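Local coordinates for thiamin pyrophosphokinase (Saccharomyces cerevisiae, PDB 1IG0), which catalyses the transfer of a pyrophosphate group from ATP to thiamine, making thiamine diphosphate and AMP, as a homodimer, at the interface of chains A and B. Sequence-based numbering; all coordinates share one arbitrary frame. Chains: chain A/B, Thiamin pyrophosphokinase.

Contact 1 and contact 2 lie in the same homodimer interface, with the centres of their C-alpha atoms about 18 Å apart. They share helix 196-212, given by chain A in contact 1 and by chain B in contact 2. Strand 248-254 of the opposite chain takes part in both, B:Asn250 against A:Arg195 just before the helix and A:Leu254 against the helix itself. Asp197 occurs in each, as A:Asp197 and as B:Asp197. Contact 1 is polar and borders the thiamine site. Contact 2 is mainly apolar. Because the dimer is two-fold symmetric, each contact recurs with the chains exchanged, so the start of each helix takes part in both kinds of contact.

Contact 1: the interface of chains A and B. Residues chain A 125, 195, 197-198, 201; chain B 250, 286-287.
A:Asp197 meets the loop residue B:Ser287 at the tight centre of this polar patch. Carboxylate oxygen OD2 accepts a hydrogen bond from the backbone N of B:Ser287, 2.8 Å away. The bond is bent. The N-H comes to the anti side of OD2, 28° out of the carboxylate plane. With chi1 at 59°, CG of A:Asp197 lies between its own backbone N and carbonyl carbon, which turns the carboxylate towards chain B. The CB of B:Ser286 packs 3.6 Å from the same OD2.

A:Gln198, one residue further along helix 196-212, brings its amide NE2 to 3.4 Å from the hydroxyl OG of B:Ser287. A:Arg195 reaches from the loop before the helix to B:Asn250 on strand 248-254. Its guanidinium stands nearly upright to the amide, the planes 80° apart, with CG of B:Asn250 at the guanidinium edge. The modelled gap of 2.4 Å between NH2 of A:Arg195 and ND2 of B:Asn250 sets two donors too close. This detail is doubtful, and no bond is read from it.

The looser side is at A:Thr125 and A:His201, which only approach the hydroxyl of B:Ser286. Its OG is 4.0 Å from methyl CG2 of A:Thr125 and 4.5 Å from CB of A:His201, so these are distant contacts. That same methyl sits over the centre of the A:His201 ring within chain A. B:Ser286 and B:Ser287 line a thiamine pocket, as does A:Thr125. The patch therefore joins the two chains beside a compound active site built from both.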
# COMPACT_ATOMS: atom_id res chain seq x y z
N THR A 125 -11.92 13.38 1.81
CA THR A 125 -10.81 12.98 2.67
C THR A 125 -10.05 14.22 3.10
O THR A 125 -10.21 15.29 2.51
CB THR A 125 -9.84 12.07 1.92
OG1 THR A 125 -9.29 12.80 0.82
CG2 THR A 125 -10.56 10.83 1.39
N ARG A 195 -3.11 3.07 7.69
CA ARG A 195 -4.43 2.48 7.44
C ARG A 195 -4.42 2.22 5.93
O ARG A 195 -4.23 3.15 5.15
CB ARG A 195 -5.53 3.47 7.84
CG ARG A 195 -5.44 3.83 9.33
CD ARG A 195 -6.29 5.04 9.74
NE ARG A 195 -7.68 4.68 10.03
CZ ARG A 195 -8.74 4.97 9.26
NH1 ARG A 195 -8.62 5.63 8.10
NH2 ARG A 195 -9.95 4.61 9.66
N ASP A 197 -6.73 1.60 3.56
CA ASP A 197 -7.63 2.31 2.66
C ASP A 197 -7.11 3.72 2.40
O ASP A 197 -7.41 4.32 1.37
CB ASP A 197 -9.06 2.34 3.21
CG ASP A 197 -9.16 3.02 4.56
OD1 ASP A 197 -8.48 2.58 5.50
OD2 ASP A 197 -9.94 3.99 4.67
N GLN A 198 -6.31 4.24 3.33
CA GLN A 198 -5.72 5.56 3.17
C GLN A 198 -4.58 5.50 2.17
O GLN A 198 -4.37 6.43 1.40
CB GLN A 198 -5.21 6.11 4.50
CG GLN A 198 -6.30 6.71 5.38
CD GLN A 198 -7.13 7.74 4.63
OE1 GLN A 198 -6.60 8.64 3.99
NE2 GLN A 198 -8.45 7.61 4.72
N HIS A 201 -6.23 5.54 -1.12
CA HIS A 201 -6.74 6.85 -1.46
C HIS A 201 -5.61 7.77 -1.93
O HIS A 201 -5.78 8.55 -2.88
CB HIS A 201 -7.48 7.51 -0.29
CG HIS A 201 -7.95 8.90 -0.61
ND1 HIS A 201 -7.27 10.03 -0.20
CD2 HIS A 201 -8.97 9.34 -1.39
CE1 HIS A 201 -7.86 11.11 -0.71
NE2 HIS A 201 -8.89 10.71 -1.43
N ASN B 250 -12.77 1.02 11.00
CA ASN B 250 -13.35 1.33 9.70
C ASN B 250 -13.00 0.24 8.69
O ASN B 250 -12.35 -0.75 9.01
CB ASN B 250 -12.83 2.68 9.21
CG ASN B 250 -13.18 3.81 10.15
OD1 ASN B 250 -14.35 4.02 10.47
ND2 ASN B 250 -12.17 4.56 10.58
N SER B 286 -13.54 4.88 1.01
CA SER B 286 -12.54 4.79 2.06
C SER B 286 -13.13 5.37 3.33
O SER B 286 -14.05 6.18 3.27
CB SER B 286 -11.27 5.56 1.67
OG SER B 286 -11.54 6.94 1.47
N SER B 287 -12.61 4.95 4.47
CA SER B 287 -13.11 5.42 5.76
C SER B 287 -14.58 5.09 5.96
O SER B 287 -15.33 5.86 6.57
CB SER B 287 -12.90 6.93 5.90
OG SER B 287 -11.52 7.24 6.03

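Contact 2: the interface of chains A and B. Residues chain A 254, 256, 279, 307; chain B 196-197, 200.
The first turns of helix 196-212 of chain B meet the end of strand 248-254, strand 304-310 and two loop residues of chain A. B:Phe196 and B:Val200 lie one helical turn apart and form the apolar centre. Methyl CD1 of A:Leu254 touches CD2 of the B:Phe196 ring at 3.6 Å. The CD1 of A:Ile256 comes from the opposite direction and meets CE2 of the same ring at 3.7 Å. A chi1 of -159° points the ring away from its own backbone N and towards these methyls. Within chain B, CG2 of B:Val200 sits against one ring face, offset towards the rim. That methyl also meets CD1 of A:Leu254 at 3.7 Å. The other branch, CG1, faces CG2 of A:Val279 more distantly, at 4.1 Å.

At the polar margin, the amide of A:Asn307 lies nearly parallel to the carboxylate of B:Asp197, the planes 14° apart. Its CG packs 3.7 Å from CB of B:Asp197. The two modelled OD1 atoms are close, so the amide orientation is doubtful. Cutting A:Asn307 back to an alanine removes the amide, which is likely to open a gap against CB of B:Asp197, beside the carboxylate.

The site docks a helix of the catalytic domain of chain B against the thiamine-binding beta sandwich of chain A.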
# COMPACT_ATOMS: atom_id res chain seq x y z
N LEU A 254 4.03 0.16 -11.47
CA LEU A 254 2.77 -0.28 -10.88
C LEU A 254 1.48 0.22 -11.52
O LEU A 254 1.11 1.38 -11.36
CB LEU A 254 2.77 0.11 -9.40
CG LEU A 254 4.15 -0.01 -8.74
CD1 LEU A 254 4.13 0.64 -7.36
CD2 LEU A 254 4.56 -1.48 -8.64
N ILE A 256 -1.57 0.40 -10.85
CA ILE A 256 -2.56 0.35 -9.79
C ILE A 256 -3.94 0.83 -10.22
O ILE A 256 -4.09 1.91 -10.78
CB ILE A 256 -2.08 1.18 -8.57
CG1 ILE A 256 -0.67 0.73 -8.17
CG2 ILE A 256 -3.04 1.00 -7.40
CD1 ILE A 256 -0.06 1.54 -7.03
N VAL A 279 -2.38 -5.72 -12.16
CA VAL A 279 -2.34 -6.19 -10.79
C VAL A 279 -3.18 -7.46 -10.67
O VAL A 279 -2.89 -8.34 -9.87
CB VAL A 279 -2.89 -5.12 -9.82
CG1 VAL A 279 -3.14 -5.73 -8.44
CG2 VAL A 279 -1.90 -3.98 -9.71
N ASN A 307 7.42 3.48 -8.31
CA ASN A 307 7.95 3.61 -6.97
C ASN A 307 9.45 3.43 -7.13
O ASN A 307 9.92 2.53 -7.83
CB ASN A 307 7.37 2.54 -6.04
CG ASN A 307 8.10 1.21 -6.13
OD1 ASN A 307 9.02 0.94 -5.36
ND2 ASN A 307 7.69 0.38 -7.08
N PHE B 196 7.18 -0.28 -1.31
CA PHE B 196 5.90 -0.20 -1.99
C PHE B 196 5.63 -1.19 -3.11
O PHE B 196 4.51 -1.70 -3.22
CB PHE B 196 5.65 1.22 -2.51
CG PHE B 196 4.19 1.50 -2.76
CD1 PHE B 196 3.27 1.40 -1.72
CD2 PHE B 196 3.74 1.84 -4.03
CE1 PHE B 196 1.92 1.61 -1.94
CE2 PHE B 196 2.38 2.06 -4.26
CZ PHE B 196 1.47 1.95 -3.21
N ASP B 197 6.62 -1.49 -3.95
CA ASP B 197 6.36 -2.43 -5.03
C ASP B 197 6.05 -3.81 -4.49
O ASP B 197 5.43 -4.64 -5.16
CB ASP B 197 7.55 -2.49 -6.01
CG ASP B 197 8.86 -2.85 -5.34
OD1 ASP B 197 9.26 -2.15 -4.39
OD2 ASP B 197 9.50 -3.84 -5.77
N VAL B 200 2.37 -3.82 -3.45
CA VAL B 200 1.57 -4.05 -4.64
C VAL B 200 1.60 -5.52 -5.05
O VAL B 200 0.57 -6.09 -5.41
CB VAL B 200 2.05 -3.19 -5.83
CG1 VAL B 200 1.24 -3.52 -7.08
CG2 VAL B 200 1.90 -1.71 -5.49